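Local coordinates for protein glycogen synthase (Cyanobacterium sp. CLg1, PDB 6GNF) that belongs to the starch and bacterial glycogen synthase family of glycosyltransferases, with two Rossmann-like domains flanking a cleft that holds ADP and a glycan, at residues M21-S35 with H56-D70. Residues are numbered along the deposited sequence; the frame is centred on the assembly and turned at random.
Sequences MLNICFVSTEVAPYS and HKVCTVAPRFDQYED. With SO4 (sulfate ion), chain G; SO4 (sulfate ion), chain H.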
loop_
_atom_site.group_PDB
_atom_site.type_symbol
_atom_site.label_atom_id
_atom_site.label_comp_id
_atom_site.label_asym_id
_atom_site.label_seq_id
_atom_site.Cartn_x
_atom_site.Cartn_y
_atom_site.Cartn_z
ATOM N N MET A 21 10.242 -26.824 -3.788
ATOM C CA MET A 21 9.338 -25.869 -4.406
ATOM C C MET A 21 8.085 -25.635 -3.555
ATOM O O MET A 21 7.352 -26.567 -3.248
ATOM C CB MET A 21 8.955 -26.391 -5.793
ATOM C CG MET A 21 8.181 -25.414 -6.664
ATOM S SD MET A 21 7.913 -26.038 -8.339
ATOM C CE MET A 21 9.586 -26.042 -8.986
ATOM N N LEU A 22 7.878 -24.386 -3.146
ATOM C CA LEU A 22 6.668 -23.960 -2.458
ATOM C C LEU A 22 5.579 -23.582 -3.454
ATOM O O LEU A 22 5.868 -23.124 -4.556
ATOM C CB LEU A 22 6.950 -22.745 -1.578
ATOM C CG LEU A 22 7.978 -22.936 -0.472
ATOM C CD1 LEU A 22 8.444 -21.588 0.042
ATOM C CD2 LEU A 22 7.407 -23.783 0.653
ATOM N N ASN A 23 4.333 -23.762 -3.030
ATOM C CA ASN A 23 3.163 -23.330 -3.772
ATOM C C ASN A 23 2.541 -22.155 -3.033
ATOM O O ASN A 23 2.048 -22.315 -1.916
ATOM C CB ASN A 23 2.161 -24.475 -3.860
ATOM C CG ASN A 23 2.705 -25.671 -4.625
ATOM O OD1 ASN A 23 3.236 -25.531 -5.719
ATOM N ND2 ASN A 23 2.564 -26.853 -4.053
ATOM N N ILE A 24 2.594 -20.972 -3.637
ATOM C CA ILE A 24 2.157 -19.756 -2.974
ATOM C C ILE A 24 1.089 -19.064 -3.806
ATOM O O ILE A 24 1.322 -18.712 -4.954
ATOM C CB ILE A 24 3.331 -18.790 -2.753
ATOM C CG1 ILE A 24 4.512 -19.525 -2.113
ATOM C CG2 ILE A 24 2.908 -17.626 -1.865
ATOM C CD1 ILE A 24 5.800 -18.753 -2.162
ATOM N N CYS A 25 -0.060 -18.816 -3.189
ATOM C CA CYS A 25 -1.181 -18.170 -3.853
ATOM C C CYS A 25 -1.494 -16.846 -3.152
ATOM O O CYS A 25 -1.980 -16.851 -2.020
ATOM C CB CYS A 25 -2.389 -19.098 -3.817
ATOM S SG CYS A 25 -3.861 -18.417 -4.596
ATOM N N PHE A 26 -1.160 -15.726 -3.801
ATOM C CA PHE A 26 -1.409 -14.384 -3.248
ATOM C C PHE A 26 -2.809 -13.952 -3.616
ATOM O O PHE A 26 -3.206 -14.053 -4.785
ATOM C CB PHE A 26 -0.443 -13.349 -3.831
ATOM C CG PHE A 26 0.908 -13.346 -3.186
ATOM C CD1 PHE A 26 1.813 -14.350 -3.452
ATOM C CD2 PHE A 26 1.279 -12.330 -2.324
ATOM C CE1 PHE A 26 3.069 -14.349 -2.861
ATOM C CE2 PHE A 26 2.530 -12.319 -1.730
ATOM C CZ PHE A 26 3.428 -13.328 -2.000
ATOM N N VAL A 27 -3.553 -13.456 -2.636
ATOM C CA VAL A 27 -4.903 -13.000 -2.888
ATOM C C VAL A 27 -4.979 -11.530 -2.491
ATOM O O VAL A 27 -4.564 -11.151 -1.404
ATOM C CB VAL A 27 -5.927 -13.842 -2.097
ATOM C CG1 VAL A 27 -7.345 -13.533 -2.549
ATOM C CG2 VAL A 27 -5.643 -15.327 -2.285
ATOM N N SER A 28 -5.455 -10.689 -3.402
ATOM C CA SER A 28 -5.605 -9.269 -3.106
ATOM C C SER A 28 -6.596 -8.603 -4.028
ATOM O O SER A 28 -7.004 -9.168 -5.031
ATOM C CB SER A 28 -4.257 -8.533 -3.196
ATOM O OG SER A 28 -3.758 -8.453 -4.494
ATOM N N THR A 29 -6.908 -7.355 -3.715
ATOM C CA THR A 29 -7.733 -6.522 -4.587
ATOM C C THR A 29 -6.911 -5.828 -5.667
ATOM O O THR A 29 -7.480 -5.316 -6.613
ATOM C CB THR A 29 -8.453 -5.437 -3.772
ATOM O OG1 THR A 29 -7.503 -4.819 -2.891
ATOM C CG2 THR A 29 -9.529 -6.051 -2.939
ATOM N N GLU A 30 -5.588 -5.781 -5.498
ATOM C CA GLU A 30 -4.725 -5.006 -6.381
ATOM C C GLU A 30 -3.522 -5.820 -6.818
ATOM O O GLU A 30 -2.861 -6.429 -5.984
ATOM C CB GLU A 30 -4.181 -3.785 -5.647
ATOM C CG GLU A 30 -5.148 -2.640 -5.477
ATOM C CD GLU A 30 -4.532 -1.463 -4.729
ATOM O OE1 GLU A 30 -3.318 -1.171 -4.890
ATOM O OE2 GLU A 30 -5.290 -0.827 -3.968
ATOM N N VAL A 31 -3.207 -5.760 -8.109
ATOM C CA VAL A 31 -1.948 -6.297 -8.638
ATOM C C VAL A 31 -1.445 -5.353 -9.728
ATOM O O VAL A 31 -2.028 -5.276 -10.802
ATOM C CB VAL A 31 -2.116 -7.713 -9.253
ATOM C CG1 VAL A 31 -0.774 -8.230 -9.750
ATOM C CG2 VAL A 31 -2.707 -8.684 -8.246
ATOM N N ALA A 32 -0.373 -4.625 -9.444
ATOM C CA ALA A 32 0.202 -3.729 -10.438
ATOM C C ALA A 32 0.775 -4.558 -11.578
ATOM O O ALA A 32 1.206 -5.685 -11.364
ATOM C CB ALA A 32 1.299 -2.866 -9.819
ATOM N N PRO A 33 0.773 -4.008 -12.806
ATOM C CA PRO A 33 0.249 -2.704 -13.204
ATOM C C PRO A 33 -1.228 -2.741 -13.617
ATOM O O PRO A 33 -1.774 -1.747 -14.046
ATOM C CB PRO A 33 1.131 -2.342 -14.399
ATOM C CG PRO A 33 1.444 -3.662 -15.034
ATOM C CD PRO A 33 1.402 -4.704 -13.944
ATOM N N TYR A 34 -1.906 -3.852 -13.384
ATOM C CA TYR A 34 -3.278 -4.030 -13.858
ATOM C C TYR A 34 -4.235 -3.199 -12.996
ATOM O O TYR A 34 -5.130 -2.518 -13.491
ATOM C CB TYR A 34 -3.663 -5.502 -13.734
ATOM C CG TYR A 34 -2.764 -6.464 -14.486
ATOM C CD1 TYR A 34 -3.054 -6.819 -15.806
ATOM C CD2 TYR A 34 -1.640 -7.036 -13.882
ATOM C CE1 TYR A 34 -2.249 -7.702 -16.504
ATOM C CE2 TYR A 34 -0.829 -7.917 -14.573
ATOM C CZ TYR A 34 -1.136 -8.252 -15.886
ATOM O OH TYR A 34 -0.360 -9.135 -16.617
ATOM N N SER A 35 -4.058 -3.320 -11.684
ATOM C CA SER A 35 -4.878 -2.615 -10.731
ATOM C C SER A 35 -3.990 -2.111 -9.590
ATOM O O SER A 35 -3.166 -2.863 -9.070
ATOM C CB SER A 35 -5.963 -3.575 -10.210
ATOM O OG SER A 35 -5.411 -4.762 -9.669
ATOM N N HIS A 56 10.005 -20.859 -6.929
ATOM C CA HIS A 56 8.747 -21.331 -6.350
ATOM C C HIS A 56 7.596 -21.144 -7.331
ATOM O O HIS A 56 7.699 -20.360 -8.280
ATOM C CB HIS A 56 8.470 -20.628 -5.022
ATOM C CG HIS A 56 9.603 -20.740 -4.054
ATOM N ND1 HIS A 56 9.985 -21.939 -3.497
ATOM C CD2 HIS A 56 10.465 -19.813 -3.577
ATOM C CE1 HIS A 56 11.027 -21.748 -2.709
ATOM N NE2 HIS A 56 11.340 -20.466 -2.740
ATOM N N LYS A 57 6.514 -21.883 -7.103
ATOM C CA LYS A 57 5.329 -21.803 -7.939
ATOM C C LYS A 57 4.382 -20.798 -7.320
ATOM O O LYS A 57 3.849 -21.024 -6.234
ATOM C CB LYS A 57 4.660 -23.166 -8.049
ATOM C CG LYS A 57 3.534 -23.191 -9.066
ATOM C CD LYS A 57 2.794 -24.517 -9.057
ATOM C CE LYS A 57 3.659 -25.646 -9.590
ATOM N NZ LYS A 57 2.843 -26.876 -9.808
ATOM N N VAL A 58 4.112 -19.722 -8.052
ATOM C CA VAL A 58 3.446 -18.547 -7.504
ATOM C C VAL A 58 2.333 -18.070 -8.425
ATOM O O VAL A 58 2.503 -18.036 -9.634
ATOM C CB VAL A 58 4.451 -17.392 -7.334
ATOM C CG1 VAL A 58 3.841 -16.256 -6.543
ATOM C CG2 VAL A 58 5.718 -17.889 -6.647
ATOM N N CYS A 59 1.195 -17.712 -7.843
ATOM C CA CYS A 59 0.120 -17.080 -8.600
ATOM C C CYS A 59 -0.509 -15.990 -7.758
ATOM O O CYS A 59 -0.333 -15.958 -6.544
ATOM C CB CYS A 59 -0.939 -18.090 -9.032
ATOM S SG CYS A 59 -1.947 -18.751 -7.686
ATOM N N THR A 60 -1.196 -15.067 -8.421
ATOM C CA THR A 60 -1.990 -14.060 -7.739
ATOM C C THR A 60 -3.435 -14.248 -8.171
ATOM O O THR A 60 -3.720 -14.711 -9.288
ATOM C CB THR A 60 -1.563 -12.618 -8.078
ATOM O OG1 THR A 60 -1.896 -12.347 -9.448
ATOM C CG2 THR A 60 -0.064 -12.418 -7.819
ATOM N N VAL A 61 -4.345 -13.932 -7.259
ATOM C CA VAL A 61 -5.769 -13.940 -7.542
ATOM C C VAL A 61 -6.336 -12.602 -7.133
ATOM O O VAL A 61 -6.131 -12.166 -5.994
ATOM C CB VAL A 61 -6.512 -15.032 -6.744
ATOM C CG1 VAL A 61 -7.984 -15.048 -7.123
ATOM C CG2 VAL A 61 -5.885 -16.392 -6.985
ATOM N N ALA A 62 -7.060 -11.965 -8.054
ATOM C CA ALA A 62 -7.648 -10.664 -7.782
ATOM C C ALA A 62 -8.851 -10.462 -8.682
ATOM O O ALA A 62 -9.033 -11.199 -9.646
ATOM C CB ALA A 62 -6.622 -9.581 -8.029
ATOM N N PRO A 63 -9.675 -9.449 -8.391
ATOM C CA PRO A 63 -10.852 -9.223 -9.239
ATOM C C PRO A 63 -10.496 -8.728 -10.626
ATOM O O PRO A 63 -9.506 -8.019 -10.800
ATOM C CB PRO A 63 -11.627 -8.135 -8.486
ATOM C CG PRO A 63 -11.155 -8.247 -7.073
ATOM C CD PRO A 63 -9.708 -8.613 -7.178
ATOM N N ARG A 64 -11.296 -9.100 -11.615
ATOM C CA ARG A 64 -11.131 -8.592 -12.978
ATOM C C ARG A 64 -11.899 -7.276 -13.118
ATOM O O ARG A 64 -13.052 -7.246 -13.529
ATOM C CB ARG A 64 -11.623 -9.631 -13.991
ATOM C CG ARG A 64 -11.348 -9.292 -15.446
ATOM C CD ARG A 64 -11.848 -10.423 -16.322
ATOM N NE ARG A 64 -11.628 -10.173 -17.737
ATOM C CZ ARG A 64 -12.572 -10.007 -18.657
ATOM N NH1 ARG A 64 -13.863 -10.048 -18.362
ATOM N NH2 ARG A 64 -12.205 -9.793 -19.908
ATOM N N PHE A 65 -11.243 -6.180 -12.756
ATOM C CA PHE A 65 -11.863 -4.854 -12.785
ATOM C C PHE A 65 -11.947 -4.304 -14.188
ATOM O O PHE A 65 -12.814 -3.483 -14.472
ATOM C CB PHE A 65 -11.101 -3.877 -11.892
ATOM C CG PHE A 65 -11.237 -4.165 -10.422
ATOM C CD1 PHE A 65 -12.486 -4.138 -9.811
ATOM C CD2 PHE A 65 -10.126 -4.439 -9.645
ATOM C CE1 PHE A 65 -12.616 -4.396 -8.456
ATOM C CE2 PHE A 65 -10.252 -4.694 -8.289
ATOM C CZ PHE A 65 -11.501 -4.671 -7.698
ATOM N N ASP A 66 -11.042 -4.749 -15.057
ATOM C CA ASP A 66 -11.055 -4.374 -16.469
ATOM C C ASP A 66 -10.798 -5.577 -17.354
ATOM O O ASP A 66 -10.399 -6.632 -16.881
ATOM C CB ASP A 66 -9.992 -3.303 -16.741
ATOM C CG ASP A 66 -10.358 -1.959 -16.141
ATOM O OD1 ASP A 66 -11.022 -1.189 -16.868
ATOM O OD2 ASP A 66 -10.047 -1.693 -14.955
ATOM N N GLN A 67 -11.043 -5.409 -18.645
ATOM C CA GLN A 67 -10.814 -6.474 -19.602
ATOM C C GLN A 67 -9.352 -6.488 -20.016
ATOM O O GLN A 67 -9.020 -6.032 -21.101
ATOM C CB GLN A 67 -11.734 -6.287 -20.806
ATOM C CG GLN A 67 -13.197 -6.313 -20.417
ATOM C CD GLN A 67 -14.116 -6.306 -21.613
ATOM O OE1 GLN A 67 -14.047 -5.416 -22.449
ATOM N NE2 GLN A 67 -14.999 -7.301 -21.696
ATOM N N TYR A 68 -8.493 -7.046 -19.167
ATOM C CA TYR A 68 -7.046 -6.996 -19.388
ATOM C C TYR A 68 -6.693 -7.740 -20.660
ATOM O O TYR A 68 -7.117 -8.878 -20.842
ATOM C CB TYR A 68 -6.294 -7.595 -18.201
ATOM C CG TYR A 68 -6.721 -7.011 -16.873
ATOM C CD1 TYR A 68 -6.691 -5.642 -16.659
ATOM C CD2 TYR A 68 -7.164 -7.828 -15.836
ATOM C CE1 TYR A 68 -7.080 -5.095 -15.447
ATOM C CE2 TYR A 68 -7.559 -7.290 -14.626
ATOM C CZ TYR A 68 -7.513 -5.922 -14.435
ATOM O OH TYR A 68 -7.912 -5.405 -13.219
ATOM N N GLU A 69 -5.914 -7.099 -21.525
ATOM C CA GLU A 69 -5.680 -7.609 -22.880
ATOM C C GLU A 69 -4.912 -8.922 -22.943
ATOM O O GLU A 69 -5.157 -9.730 -23.825
ATOM C CB GLU A 69 -4.945 -6.567 -23.723
ATOM C CG GLU A 69 -5.816 -5.386 -24.118
ATOM C CD GLU A 69 -5.309 -4.668 -25.351
ATOM O OE1 GLU A 69 -6.008 -4.699 -26.390
ATOM O OE2 GLU A 69 -4.207 -4.082 -25.291
ATOM N N ASP A 70 -4.013 -9.145 -21.993
ATOM C CA ASP A 70 -3.179 -10.344 -21.993
ATOM C C ASP A 70 -3.817 -11.539 -21.257
ATOM O O ASP A 70 -3.176 -12.578 -21.101
ATOM C CB ASP A 70 -1.799 -10.032 -21.394
ATOM C CG ASP A 70 -1.867 -9.585 -19.941
ATOM O OD1 ASP A 70 -2.985 -9.322 -19.463
ATOM O OD2 ASP A 70 -0.791 -9.420 -19.321
HETATM S S SO4 G . -15.777 -10.595 -21.803
HETATM O O1 SO4 G . -16.395 -11.944 -21.728
HETATM O O2 SO4 G . -15.998 -9.817 -20.557
HETATM O O3 SO4 G . -16.409 -9.866 -22.924
HETATM O O4 SO4 G . -14.323 -10.726 -22.052
HETATM S S SO4 H . 2.986 -30.694 -4.275
HETATM O O1 SO4 H . 1.569 -30.691 -3.853
HETATM O O2 SO4 H . 3.848 -30.685 -3.067
HETATM O O3 SO4 H . 3.282 -29.500 -5.103
HETATM O O4 SO4 H . 3.223 -31.917 -5.082
HETATM O O HOH W 1 2.241 -27.625 -7.232
HETATM O O HOH W 2 -7.344 -6.610 -9.646
HETATM O O HOH W 3 -7.920 -2.800 -12.994
#
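Strands 23-27 and 57-63 run parallel, their axes 4.6 Å apart and inclined by 21°, joined by backbone hydrogen bonds from Lys57 N to Leu22 O through to Ser28 N to Val61 O. Ahead of the strands, Leu22 N points at His56 ND1 in a nearly straight bond (3.2 Å), 21° out of the imidazole plane, while Leu22 CD1 lies over one ring face. Asn23 and Lys57 run side by side; a water accepts from Lys57 NZ and donates to Asn23 OD1. On the same face of the sheet, the Cys25 and Cys59 sulfurs touch at 3.7 Å as unlinked thiols, and Val61 CG2 abuts Cys25 SG. The other face carries Phe26, whose CD1 meets Val58 CG1; both side chains also pack on Pro48 of helix 39-54, the connection of this right-handed beta-alpha-beta crossover.

Past the strands, with Tyr34 CG anti to the carbonyl carbon, the edge of the Tyr34 ring meets the face of Tyr68 in a T-shaped pair, planes at 69°, with Tyr34 CD1 3.8 Å from Tyr68 CG; Tyr34 CB lies over that same face. Tyr34 OH reaches the syn lone pair of Asp70 OD2 at 2.8 Å. Tyr68 OH donates to a water that in turn bonds Tyr34 O and Asp66 OD2, and a second water links Ser35 OG to Pro63 O. Backbone bonding and apolar packing thus hold the middle strand of the N-terminal sheet to its neighbour, whereas aromatic, carboxylate and water-mediated contacts pin together the loops beyond, where the Thr29 side chain lies about 6 Å from the bound glycan.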